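Local structure of glutathione S-transferase 1 (Ascaris suum, 4Q5F) at residues P56-F60 and G61-L65; L170-T173 and D174-S178. The protein conjugates reduced glutathione to a wide range of hydrophobic electrophiles and can also act as a glutathione peroxidase. All coordinates share one frame; numbering follows the deposited sequence.

Overall arrangement
Both are local contacts within one continuous run of chain, one in each half of a sigma-class glutathione transferase. Interaction 1 is the turn at 56-65 that runs into strand 65-68 of the thioredoxin-like domain and grips glutathione directly through Gln62 and Leu63. Interaction 2 lies within helix 167-182 of the helical domain, its centre about 5 Å from the centre of the chain; the side chain of Val171 is about 10 Å from glutathione. The centres of the two interactions are about 24 Å apart and their nearest atoms about 10 Å, without touching. One contact thus shapes the glutathione pocket, while the other is buried near the centre of the chain.

Interaction 1 (P56-F60 and G61-L65); sequences PKTPF and GQLPL. With GSH (glutathione), chain E.
Thr58 and Leu65 meet at about a right angle, the methyl CG2 of the threonine lying 3.6 Å from CD1 of the leucine. The other branch of the leucine is met differently: Pro59 turns the CD corner of its ring to the second methyl, with Pro59 CD 3.7 Å from Leu65 CD2. One branched side chain at the start of strand 65-68 thus spans two neighbouring residues of the loop. Threonine suits its place because its branches part company. With chi1 at 67°, OG1 sits between the backbone N and the carbonyl carbon and faces the turn, where Gly61 N gives it a weak hydrogen bond of 2.8 Å, markedly bent at the hydrogen; OG1 is also bonded to Lys55 O. Gly61, with its positive phi of 81°, takes a backbone shape that glycine adopts easily. Pro59 also lays its CB over the centre of the Phe60 ring, 4.0 Å above the plane.

The loop belongs to the thioredoxin-like domain of the transferase, and the cis peptide before Pro64 is a hallmark of that fold. It turns the backbone of Leu63 edgewise to the ligand, as a strand would: Leu63 N donates to glutathione O2, nearly straight at 171°, and Leu63 O accepts from glutathione N2 at 2.7 Å. Gln62 stretches out beyond CG alongside the ligand, and its amide NE2 gives a hydrogen bond to the glycyl carboxylate oxygen O31 at 3.1 Å. A water bridges the turn, accepting from Phe60 N and donating to Gln62 O at 2.7 Å. Towards the second subunit, Lys150 of that chain donates to Thr58 O.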
ATOM      1  N   PRO B  56      -8.783 -18.916 -10.075  1.00 34.21           N
ATOM      2  CA  PRO B  56      -7.631 -19.087 -10.970  1.00 27.04           C
ATOM      3  C   PRO B  56      -7.634 -18.139 -12.171  1.00 28.81           C
ATOM      4  O   PRO B  56      -6.592 -17.966 -12.804  1.00 33.12           O
ATOM      5  CB  PRO B  56      -7.760 -20.541 -11.435  1.00 21.27           C
ATOM      6  CG  PRO B  56      -9.196 -20.871 -11.263  1.00 32.35           C
ATOM      7  CD  PRO B  56      -9.650 -20.108 -10.063  1.00 31.50           C
ATOM      8  N   LYS B  57      -8.778 -17.535 -12.475  1.00 29.66           N
ATOM      9  CA  LYS B  57      -8.874 -16.613 -13.605  1.00 22.91           C
ATOM     10  C   LYS B  57      -8.473 -15.192 -13.216  1.00 24.87           C
ATOM     11  O   LYS B  57      -8.321 -14.330 -14.081  1.00 32.11           O
ATOM     12  CB  LYS B  57     -10.298 -16.581 -14.162  1.00 31.02           C
ATOM     13  CG  LYS B  57     -10.853 -17.920 -14.607  1.00 34.48           C
ATOM     14  CD  LYS B  57     -12.294 -17.755 -15.067  1.00 32.76           C
ATOM     15  CE  LYS B  57     -12.960 -19.086 -15.359  1.00 53.42           C
ATOM     16  NZ  LYS B  57     -14.419 -18.908 -15.605  1.00 53.27           N
ATOM     17  N   THR B  58      -8.313 -14.942 -11.920  1.00 21.46           N
ATOM     18  CA  THR B  58      -7.997 -13.598 -11.442  1.00 21.38           C
ATOM     19  C   THR B  58      -6.493 -13.352 -11.519  1.00 23.52           C
ATOM     20  O   THR B  58      -5.714 -14.303 -11.582  1.00 26.72           O
ATOM     21  CB  THR B  58      -8.476 -13.377  -9.993  1.00 21.51           C
ATOM     22  OG1 THR B  58      -7.720 -14.206  -9.102  1.00 22.40           O
ATOM     23  CG2 THR B  58      -9.956 -13.704  -9.859  1.00 23.05           C
ATOM     24  N   PRO B  59      -6.081 -12.074 -11.516  1.00 22.20           N
ATOM     25  CA  PRO B  59      -4.656 -11.741 -11.643  1.00 22.48           C
ATOM     26  C   PRO B  59      -3.788 -12.324 -10.528  1.00 20.15           C
ATOM     27  O   PRO B  59      -2.737 -12.897 -10.818  1.00 26.57           O
ATOM     28  CB  PRO B  59      -4.647 -10.207 -11.574  1.00 19.62           C
ATOM     29  CG  PRO B  59      -6.016  -9.798 -11.988  1.00 16.94           C
ATOM     30  CD  PRO B  59      -6.922 -10.866 -11.465  1.00 15.45           C
ATOM     31  N   PHE B  60      -4.227 -12.178  -9.281  1.00 19.36           N
ATOM     32  CA  PHE B  60      -3.423 -12.574  -8.125  1.00 24.92           C
ATOM     33  C   PHE B  60      -4.120 -13.608  -7.241  1.00 21.62           C
ATOM     34  O   PHE B  60      -3.651 -13.906  -6.142  1.00 23.09           O
ATOM     35  CB  PHE B  60      -3.078 -11.338  -7.292  1.00 18.60           C
ATOM     36  CG  PHE B  60      -2.413 -10.245  -8.079  1.00 15.61           C
ATOM     37  CD1 PHE B  60      -1.398 -10.537  -8.971  1.00 23.53           C
ATOM     38  CD2 PHE B  60      -2.812  -8.926  -7.935  1.00 15.06           C
ATOM     39  CE1 PHE B  60      -0.787  -9.535  -9.700  1.00 20.27           C
ATOM     40  CE2 PHE B  60      -2.206  -7.921  -8.662  1.00 17.31           C
ATOM     41  CZ  PHE B  60      -1.191  -8.226  -9.544  1.00 24.40           C
ATOM     42  N   GLY B  61      -5.235 -14.152  -7.716  1.00 23.36           N
ATOM     43  CA  GLY B  61      -5.946 -15.178  -6.975  1.00 19.39           C
ATOM     44  C   GLY B  61      -6.835 -14.620  -5.880  1.00 23.85           C
ATOM     45  O   GLY B  61      -7.231 -15.354  -4.972  1.00 19.83           O
ATOM     46  N   GLN B  62      -7.154 -13.330  -5.960  1.00 17.93           N
ATOM     47  CA  GLN B  62      -7.928 -12.670  -4.912  1.00 18.67           C
ATOM     48  C   GLN B  62      -8.889 -11.604  -5.436  1.00 18.71           C
ATOM     49  O   GLN B  62      -8.814 -11.184  -6.593  1.00 18.94           O
ATOM     50  CB  GLN B  62      -6.983 -12.029  -3.892  1.00 18.69           C
ATOM     51  CG  GLN B  62      -6.067 -13.012  -3.186  1.00 19.94           C
ATOM     52  CD  GLN B  62      -5.408 -12.408  -1.962  1.00 26.88           C
ATOM     53  OE1 GLN B  62      -4.638 -11.452  -2.062  1.00 25.64           O
ATOM     54  NE2 GLN B  62      -5.721 -12.954  -0.792  1.00 19.89           N
ATOM     55  N   LEU B  63      -9.795 -11.186  -4.556  1.00 18.11           N
ATOM     56  CA  LEU B  63     -10.695 -10.068  -4.803  1.00 17.31           C
ATOM     57  C   LEU B  63     -10.351  -9.000  -3.768  1.00 18.27           C
ATOM     58  O   LEU B  63      -9.682  -9.301  -2.780  1.00 13.90           O
ATOM     59  CB  LEU B  63     -12.149 -10.521  -4.654  1.00 14.82           C
ATOM     60  CG  LEU B  63     -12.603 -11.675  -5.551  1.00 16.10           C
ATOM     61  CD1 LEU B  63     -14.068 -11.989  -5.283  1.00 19.98           C
ATOM     62  CD2 LEU B  63     -12.385 -11.358  -7.024  1.00 14.18           C
ATOM     63  N   PRO B  64     -10.805  -7.753  -3.971  1.00 20.41           N
ATOM     64  CA  PRO B  64     -11.681  -7.222  -5.022  1.00 16.67           C
ATOM     65  C   PRO B  64     -11.019  -7.066  -6.387  1.00 20.02           C
ATOM     66  O   PRO B  64      -9.793  -6.990  -6.489  1.00 19.59           O
ATOM     67  CB  PRO B  64     -12.061  -5.841  -4.485  1.00 16.89           C
ATOM     68  CG  PRO B  64     -10.905  -5.443  -3.655  1.00 17.69           C
ATOM     69  CD  PRO B  64     -10.422  -6.705  -3.008  1.00 17.59           C
ATOM     70  N   LEU B  65     -11.852  -7.022  -7.423  1.00 13.56           N
ATOM     71  CA  LEU B  65     -11.420  -6.673  -8.768  1.00 14.82           C
ATOM     72  C   LEU B  65     -12.342  -5.598  -9.318  1.00 19.77           C
ATOM     73  O   LEU B  65     -13.543  -5.598  -9.037  1.00 18.98           O
ATOM     74  CB  LEU B  65     -11.480  -7.883  -9.695  1.00 15.16           C
ATOM     75  CG  LEU B  65     -10.618  -9.091  -9.340  1.00 18.64           C
ATOM     76  CD1 LEU B  65     -10.973 -10.247 -10.254  1.00 21.92           C
ATOM     77  CD2 LEU B  65      -9.141  -8.755  -9.446  1.00 12.68           C
TER
HETATM   78  N1  GSH E 301      -3.764  -6.898  -1.075  1.00 14.84           N
HETATM   79  CA1 GSH E 301      -5.037  -7.298  -1.558  1.00 22.11           C
HETATM   80  C1  GSH E 301      -5.902  -6.076  -1.771  1.00 21.32           C
HETATM   81  O11 GSH E 301      -6.800  -6.080  -2.652  1.00 20.73           O
HETATM   82  O12 GSH E 301      -5.726  -5.049  -1.067  1.00 17.67           O
HETATM   83  CB1 GSH E 301      -5.695  -8.223  -0.548  1.00 18.57           C
HETATM   84  CG1 GSH E 301      -6.960  -8.843  -1.156  1.00 21.47           C
HETATM   85  CD1 GSH E 301      -7.488  -9.999  -0.294  1.00 24.56           C
HETATM   86  OE1 GSH E 301      -6.825 -10.415   0.631  1.00 32.61           O
HETATM   87  N2  GSH E 301      -8.775 -10.580  -0.599  1.00 27.76           N
HETATM   88  CA2 GSH E 301      -9.317 -11.664   0.164  1.00 24.74           C
HETATM   89  C2  GSH E 301      -9.575 -12.844  -0.761  1.00 22.91           C
HETATM   90  O2  GSH E 301      -9.690 -12.661  -1.961  1.00 20.64           O
HETATM   91  CB2 GSH E 301     -10.631 -11.263   0.779  1.00 24.20           C
HETATM   92  SG2 GSH E 301     -10.403  -9.868   1.834  1.00 41.63           S
HETATM   93  N3  GSH E 301      -9.701 -14.175  -0.209  1.00 24.08           N
HETATM   94  CA3 GSH E 301      -9.947 -15.305  -1.067  1.00 24.94           C
HETATM   95  C3  GSH E 301      -8.624 -15.968  -1.446  1.00 29.99           C
HETATM   96  O31 GSH E 301      -7.537 -15.388  -1.198  1.00 34.35           O
HETATM   97  O32 GSH E 301      -8.629 -17.095  -2.007  1.00 31.26           O
HETATM   98  O   HOH W   1      -6.451 -10.941  -7.897  1.00 15.15           O

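Interaction 2 (L170-T173 and D174-S178); sequences LVIT and DSLAS
Ser175 folds its hydroxyl back onto the carbonyl of Val171, one turn earlier in helix 167-182, a long helix of the all-helical C-terminal domain of the transferase. Its CB lies 3.5 Å from Val171 O and nearly as close to Ile172 O. From there chi1 of -49° swings OG to the side of the backbone N, and the hydroxyl donates to Val171 O at 2.7 Å. The same oxygen receives the ordinary helical bond from Ser175 N, and the two donors arrive from opposite faces of the carbonyl plane, OG tilted 30° from it. A short side chain whose donor sits one bond beyond CB suits this place, since the hydroxyl reaches its acceptor without leaving the surface of its own helix.

Ile172 and Leu176 lie side by side, pointing the same way, with Ile172 CG2 3.7 Å from Leu176 CD1. Long branched side chains suit this pair, because four residues apart on a helix they can run alongside each other. A backbone bond ties the same two residues, Leu176 N to Ile172 O at 2.9 Å. Helix 94-114 packs on this part of the helix, Phe104 touching Val171 and Ile172, and Phe107 touching Ile172 and Ser175.

Thr173 and Asp174 are polar residues in this buried turn: the threonine hydroxyl is bonded to Asp169 O, and Asp174 OD1 makes a salt bridge with Arg213, which probably favours the ionised carboxylate. One turn further on, Ser178 repeats the serine arrangement: its OG, also bonded to Arg24, donates to Asp174 O at 3.1 Å.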
ATOM      1  N   LEU B 170     -13.214   8.260   2.860  1.00 24.58           N
ATOM      2  CA  LEU B 170     -14.335   7.332   2.770  1.00 20.20           C
ATOM      3  C   LEU B 170     -13.975   5.939   3.283  1.00 20.99           C
ATOM      4  O   LEU B 170     -14.736   5.326   4.032  1.00 24.18           O
ATOM      5  CB  LEU B 170     -14.822   7.235   1.322  1.00 18.57           C
ATOM      6  CG  LEU B 170     -15.296   8.544   0.680  1.00 22.06           C
ATOM      7  CD1 LEU B 170     -15.618   8.328  -0.791  1.00 21.05           C
ATOM      8  CD2 LEU B 170     -16.503   9.104   1.415  1.00 23.42           C
ATOM      9  N   VAL B 171     -12.813   5.440   2.874  1.00 21.08           N
ATOM     10  CA  VAL B 171     -12.396   4.088   3.228  1.00 17.45           C
ATOM     11  C   VAL B 171     -11.964   4.000   4.688  1.00 23.43           C
ATOM     12  O   VAL B 171     -12.308   3.048   5.389  1.00 21.69           O
ATOM     13  CB  VAL B 171     -11.241   3.602   2.325  1.00 14.41           C
ATOM     14  CG1 VAL B 171     -10.791   2.197   2.721  1.00 15.20           C
ATOM     15  CG2 VAL B 171     -11.668   3.624   0.866  1.00 15.52           C
ATOM     16  N   ILE B 172     -11.200   4.993   5.136  1.00 17.99           N
ATOM     17  CA  ILE B 172     -10.682   5.008   6.500  1.00 21.17           C
ATOM     18  C   ILE B 172     -11.818   5.016   7.519  1.00 21.26           C
ATOM     19  O   ILE B 172     -11.871   4.162   8.403  1.00 21.30           O
ATOM     20  CB  ILE B 172      -9.756   6.228   6.730  1.00 22.95           C
ATOM     21  CG1 ILE B 172      -8.429   6.020   5.999  1.00 17.91           C
ATOM     22  CG2 ILE B 172      -9.484   6.451   8.223  1.00 17.70           C
ATOM     23  CD1 ILE B 172      -7.554   7.257   5.927  1.00 12.51           C
ATOM     24  N   THR B 173     -12.721   5.979   7.388  1.00 16.34           N
ATOM     25  CA  THR B 173     -13.795   6.159   8.358  1.00 21.51           C
ATOM     26  C   THR B 173     -14.740   4.959   8.416  1.00 20.86           C
ATOM     27  O   THR B 173     -15.255   4.623   9.482  1.00 26.31           O
ATOM     28  CB  THR B 173     -14.614   7.421   8.054  1.00 22.09           C
ATOM     29  OG1 THR B 173     -15.089   7.374   6.703  1.00 19.76           O
ATOM     30  CG2 THR B 173     -13.759   8.662   8.251  1.00 16.39           C
ATOM     31  N   ASP B 174     -14.970   4.315   7.278  1.00 18.95           N
ATOM     32  CA  ASP B 174     -15.836   3.141   7.244  1.00 21.51           C
ATOM     33  C   ASP B 174     -15.189   1.991   8.002  1.00 20.85           C
ATOM     34  O   ASP B 174     -15.846   1.304   8.786  1.00 18.44           O
ATOM     35  CB  ASP B 174     -16.125   2.712   5.806  1.00 19.64           C
ATOM     36  CG  ASP B 174     -17.083   1.537   5.732  1.00 29.40           C
ATOM     37  OD1 ASP B 174     -18.293   1.740   5.970  1.00 19.15           O
ATOM     38  OD2 ASP B 174     -16.627   0.414   5.432  1.00 31.70           O
ATOM     39  N   SER B 175     -13.896   1.788   7.765  1.00 18.99           N
ATOM     40  CA  SER B 175     -13.158   0.704   8.402  1.00 24.11           C
ATOM     41  C   SER B 175     -13.062   0.929   9.908  1.00 27.25           C
ATOM     42  O   SER B 175     -13.306   0.015  10.694  1.00 24.05           O
ATOM     43  CB  SER B 175     -11.759   0.583   7.800  1.00 19.96           C
ATOM     44  OG  SER B 175     -11.815   0.559   6.386  1.00 34.06           O
ATOM     45  N   LEU B 176     -12.699   2.148  10.302  1.00 20.84           N
ATOM     46  CA  LEU B 176     -12.618   2.504  11.715  1.00 22.04           C
ATOM     47  C   LEU B 176     -13.966   2.300  12.395  1.00 25.47           C
ATOM     48  O   LEU B 176     -14.036   1.773  13.506  1.00 29.54           O
ATOM     49  CB  LEU B 176     -12.177   3.960  11.879  1.00 21.64           C
ATOM     50  CG  LEU B 176     -10.741   4.312  11.491  1.00 21.82           C
ATOM     51  CD1 LEU B 176     -10.488   5.796  11.715  1.00 19.43           C
ATOM     52  CD2 LEU B 176      -9.736   3.478  12.267  1.00 15.52           C
ATOM     53  N   ALA B 177     -15.031   2.720  11.720  1.00 24.96           N
ATOM     54  CA  ALA B 177     -16.384   2.572  12.243  1.00 23.34           C
ATOM     55  C   ALA B 177     -16.704   1.108  12.511  1.00 24.08           C
ATOM     56  O   ALA B 177     -17.294   0.769  13.536  1.00 34.98           O
ATOM     57  CB  ALA B 177     -17.388   3.159  11.265  1.00 28.62           C
ATOM     58  N   SER B 178     -16.306   0.241  11.587  1.00 23.70           N
ATOM     59  CA  SER B 178     -16.557  -1.189  11.717  1.00 28.63           C
ATOM     60  C   SER B 178     -15.737  -1.795  12.853  1.00 29.32           C
ATOM     61  O   SER B 178     -16.240  -2.610  13.624  1.00 32.83           O
ATOM     62  CB  SER B 178     -16.238  -1.910  10.405  1.00 27.77           C
ATOM     63  OG  SER B 178     -17.065  -1.441   9.356  1.00 47.57           O
TER
HETATM   64  O   HOH W   2     -13.868   0.445   4.440  1.00 25.78           O